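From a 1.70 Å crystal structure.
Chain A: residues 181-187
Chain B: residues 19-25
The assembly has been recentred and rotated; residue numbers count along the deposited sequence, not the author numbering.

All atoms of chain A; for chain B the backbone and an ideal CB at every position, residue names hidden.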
# COMPACT_ATOMS: atom_id res chain seq x y z
N LEU A 181 -11.06 9.32 13.87
CA LEU A 181 -12.41 9.06 13.38
C LEU A 181 -12.48 8.33 12.04
O LEU A 181 -13.44 7.62 11.77
CB LEU A 181 -13.20 10.37 13.27
CG LEU A 181 -13.43 11.15 14.56
CD1 LEU A 181 -14.15 12.46 14.23
CD2 LEU A 181 -14.25 10.33 15.54
N PHE A 182 -11.47 8.55 11.20
CA PHE A 182 -11.39 7.91 9.90
C PHE A 182 -10.97 6.45 10.09
O PHE A 182 -9.89 6.19 10.61
CB PHE A 182 -10.40 8.66 9.00
CG PHE A 182 -10.16 8.02 7.66
CD1 PHE A 182 -11.23 7.57 6.89
CD2 PHE A 182 -8.88 7.88 7.16
CE1 PHE A 182 -11.01 6.99 5.65
CE2 PHE A 182 -8.65 7.30 5.93
CZ PHE A 182 -9.71 6.85 5.18
N GLN A 183 -11.83 5.52 9.71
CA GLN A 183 -11.58 4.11 9.99
C GLN A 183 -11.68 3.27 8.73
O GLN A 183 -12.62 2.50 8.54
CB GLN A 183 -12.54 3.59 11.06
CG GLN A 183 -12.34 4.27 12.40
CD GLN A 183 -13.13 3.57 13.51
OE1 GLN A 183 -14.15 2.95 13.25
NE2 GLN A 183 -12.64 3.67 14.74
N PRO A 184 -10.67 3.40 7.86
CA PRO A 184 -10.71 2.62 6.62
C PRO A 184 -10.52 1.12 6.85
O PRO A 184 -9.96 0.70 7.87
CB PRO A 184 -9.54 3.20 5.81
CG PRO A 184 -8.58 3.69 6.86
CD PRO A 184 -9.46 4.23 7.97
N TYR A 185 -11.00 0.33 5.90
CA TYR A 185 -10.76 -1.11 5.84
C TYR A 185 -9.45 -1.38 5.10
O TYR A 185 -9.23 -0.83 4.04
CB TYR A 185 -11.87 -1.83 5.07
CG TYR A 185 -13.11 -2.13 5.87
CD1 TYR A 185 -13.56 -1.24 6.83
CD2 TYR A 185 -13.83 -3.29 5.64
CE1 TYR A 185 -14.71 -1.51 7.57
CE2 TYR A 185 -14.97 -3.57 6.37
CZ TYR A 185 -15.40 -2.69 7.33
OH TYR A 185 -16.54 -2.97 8.04
N GLY A 186 -8.61 -2.26 5.64
CA GLY A 186 -7.44 -2.72 4.91
C GLY A 186 -7.66 -4.10 4.33
O GLY A 186 -8.39 -4.90 4.91
N ARG A 187 -7.04 -4.40 3.19
CA ARG A 187 -7.15 -5.73 2.61
C ARG A 187 -6.04 -6.64 3.11
O ARG A 187 -4.88 -6.24 3.14
CB ARG A 187 -7.09 -5.66 1.08
CG ARG A 187 -7.16 -6.99 0.37
CD ARG A 187 -8.53 -7.62 0.52
NE ARG A 187 -8.57 -8.92 -0.13
CZ ARG A 187 -8.72 -9.10 -1.44
NH1 ARG A 187 -8.84 -8.05 -2.27
NH2 ARG A 187 -8.76 -10.33 -1.93
N UNK B 19 -1.00 11.28 3.74
CA UNK B 19 -0.75 10.16 4.67
C UNK B 19 -1.90 9.94 5.64
O UNK B 19 -2.08 8.83 6.16
CB UNK B 19 0.54 10.41 5.46
N UNK B 20 -2.69 10.98 5.89
CA UNK B 20 -3.87 10.79 6.70
C UNK B 20 -5.06 10.20 5.99
O UNK B 20 -6.00 9.73 6.67
CB UNK B 20 -4.28 12.13 7.31
N UNK B 21 -5.08 10.24 4.65
CA UNK B 21 -6.25 9.74 3.93
C UNK B 21 -6.07 8.41 3.18
O UNK B 21 -7.06 7.83 2.70
CB UNK B 21 -6.69 10.81 2.93
N UNK B 22 -4.84 7.90 3.07
CA UNK B 22 -4.69 6.57 2.47
C UNK B 22 -4.15 5.61 3.53
O UNK B 22 -3.07 5.78 4.06
CB UNK B 22 -3.76 6.61 1.25
N UNK B 23 -4.94 4.60 3.86
CA UNK B 23 -4.52 3.68 4.90
C UNK B 23 -5.53 2.56 5.05
O UNK B 23 -6.56 2.58 4.38
CB UNK B 23 -4.33 4.41 6.23
N UNK B 24 -5.22 1.57 5.89
CA UNK B 24 -3.92 1.43 6.52
C UNK B 24 -2.89 1.00 5.46
O UNK B 24 -3.28 0.37 4.47
CB UNK B 24 -3.98 0.42 7.67
N UNK B 25 -1.62 1.36 5.64
CA UNK B 25 -0.56 1.06 4.69
C UNK B 25 0.34 -0.07 5.20
O UNK B 25 0.65 -0.14 6.40
CB UNK B 25 0.27 2.31 4.42

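Position 19 has helical backbone angles, and nothing of chain A lies within 5.5 Å of its ideal CB. Chain A therefore sets no preference, and many residues would fit. The deposited residue is T19(B), whose OG1 is hydrogen-bonded elsewhere in the structure.

At position 20 the CA-to-CB bond points sideways, again with no chain A atom near the CB. The contact is made by the backbone: the carbonyl O lies 3.5 Å from CD2 of F182(A), so the aromatic ring packs against main chain. With phi/psi of -80/-18 almost any residue is allowed, and the visible atoms do not demand the one found, G20(B).

Position 21 turns its CB away from chain A, 5.0 Å from CE2 of F182(A), while its own O sits 3.6 Å from that same CE2. The ring thus meets two successive carbonyls obliquely. Chain A sets little limit on a side chain that leads away, so many would suit, polar ones included. The residue is S21(B); its OG is hydrogen-bonded to a residue just outside one of the stretches.

Position 22 also points away, and its extended angles of -115/117 are comfortable for beta-branched residues, though others would serve. It is V22(B), which makes no contact with chain A.

At position 23, with phi/psi of -176/174, the chain is almost fully stretched, a conformation glycine adopts readily. The ideal CB points sideways and would lie 4.4 Å from CG of P184(A), so a small side chain such as alanine is not excluded by chain A, but the backbone favours glycine. In G23(B) the O approaches CB of P184(A) at 3.4 Å. A water O lies 2.7 Å from G23(B) O and 2.7 Å from Y185(A) O. Neither carbonyl can donate, so the water, donating to both, joins them.

Before position 24 the peptide is cis, which strongly suggests proline, and phi of -71 agrees. CA-to-CB points sideways, and chain A offers the apolar ring of P184(A) and the bare backbone of G186(A). P24(B) fills this place: its CD lies 4.2 Å from CG of P184(A) and 3.6 Å from CA of G186(A). The fit depends on the glycine at G186(A), since a CB there would lie about 2.6 Å from P24(B) CG, a clash.

Position 25 is out of chain A's reach, but backbone carbonyls of its own stretch lie within reach of a long donor such as lysine or arginine. R25(B) folds back, its NH1 donating to T19(B) O at 2.8 Å and V22(B) O at 2.9 Å, tying the turn together.

Chain B 19-25: TGSVGPR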
# COMPACT_ATOMS: atom_id res chain seq x y z
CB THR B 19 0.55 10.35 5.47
OG1 THR B 19 0.50 11.58 6.21
CG2 THR B 19 1.77 10.32 4.54
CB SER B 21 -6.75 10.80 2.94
OG SER B 21 -5.72 11.15 2.03
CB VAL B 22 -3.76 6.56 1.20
CG1 VAL B 22 -2.42 7.24 1.45
CG2 VAL B 22 -3.54 5.12 0.73
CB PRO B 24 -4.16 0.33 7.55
CG PRO B 24 -5.19 -0.56 6.86
CD PRO B 24 -6.06 0.37 6.06
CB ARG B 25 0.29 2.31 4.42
CG ARG B 25 -0.53 3.48 3.90
CD ARG B 25 0.34 4.64 3.46
NE ARG B 25 1.12 5.27 4.52
CZ ARG B 25 0.65 6.18 5.37
NH1 ARG B 25 -0.63 6.51 5.39
NH2 ARG B 25 1.48 6.74 6.26
O HOH W 1 -8.23 1.26 2.75
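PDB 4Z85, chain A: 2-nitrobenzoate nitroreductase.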